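Local coordinates for putative fumarylpyruvate hydrolase (Burkholderia cenocepacia, PDB 4MAQ), which is a putative hydrolase of the fumarylacetoacetate hydrolase (FAH) family whose precise role is not established, at residues Pro20-Pro32 and Ala144-Ala156. Sequence-based numbering, arbitrary orientation.
Sequences PSVEVDQSSARFP and ASGPVTALRAATA
Leu151 meets the hairpin of residues 20-32 with both its backbone and its side chain. Its N-H gives a nearly straight hydrogen bond to Glu23 O (N to O 2.8 Å, 167° at the hydrogen), and its own carbonyl takes the N-H of Asp25 (O to N 2.8 Å). The two bonds flank Val24, making a single beta bridge between Val24 and Leu151; two CA-H...O contacts, Ala150 CA to Glu23 O and Val24 CA to Leu151 O, reinforce it. With CG anti to the carbonyl carbon (chi1 -53°), the leucine branch turns toward Val22 and Phe31. Its CG lies 3.6 Å from Val22 CG1, the two side chains crossing at about a right angle, while Leu151 CD1 comes obliquely to the root of the Phe31 ring, 3.6 Å from Phe31 CG. Val22 CG1 also reaches Val148 and the carbonyl oxygen of Thr149, and Trp112 of strand 111-122 adds to the apolar surroundings of Leu151 and Val24. The contact thus fastens an N-terminal beta hairpin, strands 21-23 and 30-32, to the irregular middle of strand 146-153 in the mixed sheet of this FAH-family fold; the second subunit packs on the hairpin through Val13 and Ile14 against Ala29, Phe31 and Pro32. Ala150 sets its methyl against the extended Glu23 side chain, CB lying 3.7 Å from Glu23 CD. Beyond the bridge, Asp25 and Arg152 extend alongside one another in the same direction, Asp25 CB packing against Arg152 CG, their carboxylate and guanidinium planes perpendicular. The salt bridge is long, 3.5 Å from Asp25 OD2 to Arg152 NE, and a water links the same two atoms, donating to Asp25 OD2 and accepting from Arg152 NE, 2.8 Å from the water oxygen and in the guanidinium plane. Arg152 NH2 additionally makes a weak hydrogen bond to Gly228 O.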
loop_
_atom_site.group_PDB
_atom_site.type_symbol
_atom_site.label_atom_id
_atom_site.label_comp_id
_atom_site.label_asym_id
_atom_site.label_seq_id
_atom_site.Cartn_x
_atom_site.Cartn_y
_atom_site.Cartn_z
ATOM N N PRO B 20 8.042 10.118 -1.565
ATOM C CA PRO B 20 9.099 9.102 -1.422
ATOM C C PRO B 20 9.891 8.951 -2.727
ATOM O O PRO B 20 9.306 8.945 -3.840
ATOM C CB PRO B 20 8.334 7.806 -1.094
ATOM C CG PRO B 20 6.895 8.132 -1.136
ATOM C CD PRO B 20 6.692 9.607 -1.281
ATOM N N SER B 21 11.210 8.821 -2.589
ATOM C CA SER B 21 12.075 8.616 -3.752
ATOM C C SER B 21 13.338 7.884 -3.332
ATOM O O SER B 21 13.637 7.771 -2.129
ATOM C CB SER B 21 12.421 9.941 -4.430
ATOM O OG SER B 21 13.177 10.752 -3.548
ATOM N N VAL B 22 14.053 7.361 -4.314
ATOM C CA VAL B 22 15.279 6.558 -4.095
ATOM C C VAL B 22 16.425 7.271 -4.767
ATOM O O VAL B 22 16.253 7.842 -5.844
ATOM C CB VAL B 22 15.139 5.128 -4.696
ATOM C CG1 VAL B 22 16.342 4.230 -4.346
ATOM C CG2 VAL B 22 13.867 4.477 -4.221
ATOM N N GLU B 23 17.578 7.263 -4.110
ATOM C CA GLU B 23 18.815 7.772 -4.678
ATOM C C GLU B 23 19.115 7.039 -5.977
ATOM O O GLU B 23 18.819 5.847 -6.122
ATOM C CB GLU B 23 19.969 7.525 -3.693
ATOM C CG GLU B 23 21.305 8.128 -4.131
ATOM C CD GLU B 23 22.484 7.732 -3.250
ATOM O OE1 GLU B 23 22.300 7.026 -2.236
ATOM O OE2 GLU B 23 23.617 8.143 -3.565
ATOM N N VAL B 24 19.722 7.752 -6.912
ATOM C CA VAL B 24 20.209 7.161 -8.145
ATOM C C VAL B 24 21.731 7.286 -8.142
ATOM O O VAL B 24 22.280 8.361 -7.852
ATOM C CB VAL B 24 19.581 7.858 -9.366
ATOM C CG1 VAL B 24 20.232 7.404 -10.663
ATOM C CG2 VAL B 24 18.076 7.593 -9.374
ATOM N N ASP B 25 22.404 6.175 -8.424
ATOM C CA ASP B 25 23.859 6.150 -8.519
ATOM C C ASP B 25 24.376 7.135 -9.582
ATOM O O ASP B 25 23.841 7.187 -10.692
ATOM C CB ASP B 25 24.287 4.720 -8.868
ATOM C CG ASP B 25 25.797 4.542 -8.909
ATOM O OD1 ASP B 25 26.479 4.901 -7.931
ATOM O OD2 ASP B 25 26.286 4.011 -9.922
ATOM N N GLN B 26 25.438 7.871 -9.236
ATOM C CA GLN B 26 26.093 8.827 -10.148
ATOM C C GLN B 26 25.124 9.906 -10.701
ATOM O O GLN B 26 25.267 10.358 -11.852
ATOM C CB GLN B 26 26.805 8.103 -11.318
ATOM C CG GLN B 26 27.799 7.002 -10.958
ATOM C CD GLN B 26 28.732 7.374 -9.827
ATOM O OE1 GLN B 26 28.681 6.781 -8.744
ATOM N NE2 GLN B 26 29.592 8.357 -10.069
ATOM N N SER B 27 24.144 10.304 -9.889
ATOM C CA SER B 27 23.198 11.363 -10.258
ATOM C C SER B 27 22.717 12.128 -9.041
ATOM O O SER B 27 22.614 11.565 -7.958
ATOM C CB SER B 27 21.974 10.793 -10.982
ATOM O OG SER B 27 21.134 11.848 -11.432
ATOM N N SER B 28 22.399 13.408 -9.238
ATOM C CA SER B 28 21.688 14.179 -8.233
ATOM C C SER B 28 20.154 14.052 -8.356
ATOM O O SER B 28 19.427 14.476 -7.455
ATOM C CB SER B 28 22.119 15.650 -8.268
ATOM O OG SER B 28 21.840 16.241 -9.529
ATOM N N ALA B 29 19.662 13.487 -9.461
ATOM C CA ALA B 29 18.236 13.247 -9.609
ATOM C C ALA B 29 17.875 11.953 -8.888
ATOM O O ALA B 29 18.738 11.094 -8.642
ATOM C CB ALA B 29 17.835 13.189 -11.077
ATOM N N ARG B 30 16.599 11.819 -8.551
ATOM C CA ARG B 30 16.142 10.667 -7.782
ATOM C C ARG B 30 15.039 9.927 -8.526
ATOM O O ARG B 30 14.549 10.388 -9.559
ATOM C CB ARG B 30 15.676 11.102 -6.397
ATOM C CG ARG B 30 16.805 11.675 -5.563
ATOM C CD ARG B 30 16.331 12.165 -4.212
ATOM N NE ARG B 30 15.887 11.097 -3.314
ATOM C CZ ARG B 30 16.694 10.389 -2.527
ATOM N NH1 ARG B 30 18.024 10.589 -2.556
ATOM N NH2 ARG B 30 16.171 9.476 -1.708
ATOM N N PHE B 31 14.655 8.770 -7.997
ATOM C CA PHE B 31 13.614 7.960 -8.601
ATOM C C PHE B 31 12.361 8.027 -7.711
ATOM O O PHE B 31 12.379 7.532 -6.593
ATOM C CB PHE B 31 14.099 6.509 -8.741
ATOM C CG PHE B 31 13.105 5.610 -9.427
ATOM C CD1 PHE B 31 12.118 4.938 -8.696
ATOM C CD2 PHE B 31 13.157 5.446 -10.817
ATOM C CE1 PHE B 31 11.190 4.123 -9.333
ATOM C CE2 PHE B 31 12.231 4.636 -11.461
ATOM C CZ PHE B 31 11.258 3.969 -10.721
ATOM N N PRO B 32 11.277 8.657 -8.205
ATOM C CA PRO B 32 10.060 8.818 -7.406
ATOM C C PRO B 32 9.276 7.501 -7.366
ATOM O O PRO B 32 9.015 6.914 -8.415
ATOM C CB PRO B 32 9.295 9.922 -8.172
ATOM C CG PRO B 32 9.667 9.687 -9.600
ATOM C CD PRO B 32 11.102 9.171 -9.584
ATOM N N ALA B 144 9.802 1.605 7.312
ATOM C CA ALA B 144 11.181 1.196 6.984
ATOM C C ALA B 144 11.256 -0.309 6.721
ATOM O O ALA B 144 12.293 -0.946 6.977
ATOM C CB ALA B 144 12.193 1.623 8.068
ATOM N N SER B 145 10.200 -0.861 6.124
ATOM C CA SER B 145 10.156 -2.290 5.828
ATOM C C SER B 145 10.775 -2.669 4.482
ATOM O O SER B 145 10.834 -3.845 4.154
ATOM C CB SER B 145 8.709 -2.786 5.908
ATOM O OG SER B 145 7.884 -2.136 4.940
ATOM N N GLY B 146 11.243 -1.682 3.717
ATOM C CA GLY B 146 11.880 -1.979 2.432
ATOM C C GLY B 146 13.118 -1.140 2.166
ATOM O O GLY B 146 13.122 -0.296 1.252
ATOM N N PRO B 147 14.196 -1.392 2.947
ATOM C CA PRO B 147 15.435 -0.702 2.600
ATOM C C PRO B 147 15.909 -1.080 1.186
ATOM O O PRO B 147 15.883 -2.258 0.822
ATOM C CB PRO B 147 16.459 -1.195 3.653
ATOM C CG PRO B 147 15.703 -2.000 4.629
ATOM C CD PRO B 147 14.331 -2.267 4.129
ATOM N N VAL B 148 16.323 -0.085 0.400
ATOM C CA VAL B 148 16.788 -0.288 -0.978
ATOM C C VAL B 148 18.064 0.541 -1.180
ATOM O O VAL B 148 18.171 1.669 -0.666
ATOM C CB VAL B 148 15.691 0.107 -2.024
ATOM C CG1 VAL B 148 16.160 -0.097 -3.465
ATOM C CG2 VAL B 148 14.391 -0.669 -1.806
ATOM N N THR B 149 18.998 0.013 -1.974
ATOM C CA THR B 149 20.186 0.764 -2.364
ATOM C C THR B 149 19.850 1.872 -3.344
ATOM O O THR B 149 18.762 1.900 -3.944
ATOM C CB THR B 149 21.227 -0.144 -3.026
ATOM O OG1 THR B 149 20.692 -0.695 -4.245
ATOM C CG2 THR B 149 21.670 -1.253 -2.062
ATOM N N ALA B 150 20.814 2.759 -3.581
ATOM C CA ALA B 150 20.729 3.594 -4.750
ATOM C C ALA B 150 20.496 2.723 -6.002
ATOM O O ALA B 150 20.998 1.573 -6.108
ATOM C CB ALA B 150 22.003 4.426 -4.870
ATOM N N LEU B 151 19.697 3.258 -6.915
ATOM C CA LEU B 151 19.396 2.575 -8.161
ATOM C C LEU B 151 20.399 2.904 -9.248
ATOM O O LEU B 151 20.939 4.017 -9.301
ATOM C CB LEU B 151 18.001 2.963 -8.647
ATOM C CG LEU B 151 16.855 2.794 -7.641
ATOM C CD1 LEU B 151 15.558 3.188 -8.325
ATOM C CD2 LEU B 151 16.732 1.389 -7.056
ATOM N N ARG B 152 20.615 1.929 -10.132
ATOM C CA ARG B 152 21.386 2.149 -11.358
ATOM C C ARG B 152 20.489 2.008 -12.575
ATOM O O ARG B 152 19.650 1.101 -12.641
ATOM C CB ARG B 152 22.547 1.171 -11.457
ATOM C CG ARG B 152 23.573 1.331 -10.347
ATOM C CD ARG B 152 24.728 0.383 -10.575
ATOM N NE ARG B 152 25.581 0.965 -11.581
ATOM C CZ ARG B 152 26.540 0.316 -12.225
ATOM N NH1 ARG B 152 27.281 0.962 -13.138
ATOM N NH2 ARG B 152 26.763 -0.972 -11.957
ATOM N N ALA B 153 20.673 2.882 -13.560
ATOM C CA ALA B 153 19.917 2.794 -14.813
ATOM C C ALA B 153 20.252 1.500 -15.534
ATOM O O ALA B 153 21.407 1.052 -15.533
ATOM C CB ALA B 153 20.239 3.979 -15.708
ATOM N N ALA B 154 19.255 0.901 -16.175
ATOM C CA ALA B 154 19.473 -0.328 -16.954
ATOM C C ALA B 154 20.464 -0.132 -18.115
ATOM O O ALA B 154 21.094 -1.092 -18.559
ATOM C CB ALA B 154 18.150 -0.882 -17.464
ATOM N N THR B 155 20.607 1.096 -18.601
ATOM C CA THR B 155 21.606 1.385 -19.629
ATOM C C THR B 155 23.026 1.188 -19.086
ATOM O O THR B 155 23.952 0.928 -19.848
ATOM C CB THR B 155 21.463 2.818 -20.159
ATOM O OG1 THR B 155 21.498 3.722 -19.063
ATOM C CG2 THR B 155 20.153 3.001 -20.882
ATOM N N ALA B 156 23.191 1.295 -17.767
ATOM C CA ALA B 156 24.492 1.063 -17.115
ATOM C C ALA B 156 24.726 -0.392 -16.722
ATOM O O ALA B 156 25.874 -0.822 -16.670
ATOM C CB ALA B 156 24.625 1.939 -15.877
HETATM O O HOH W 1 25.446 3.662 -12.454
#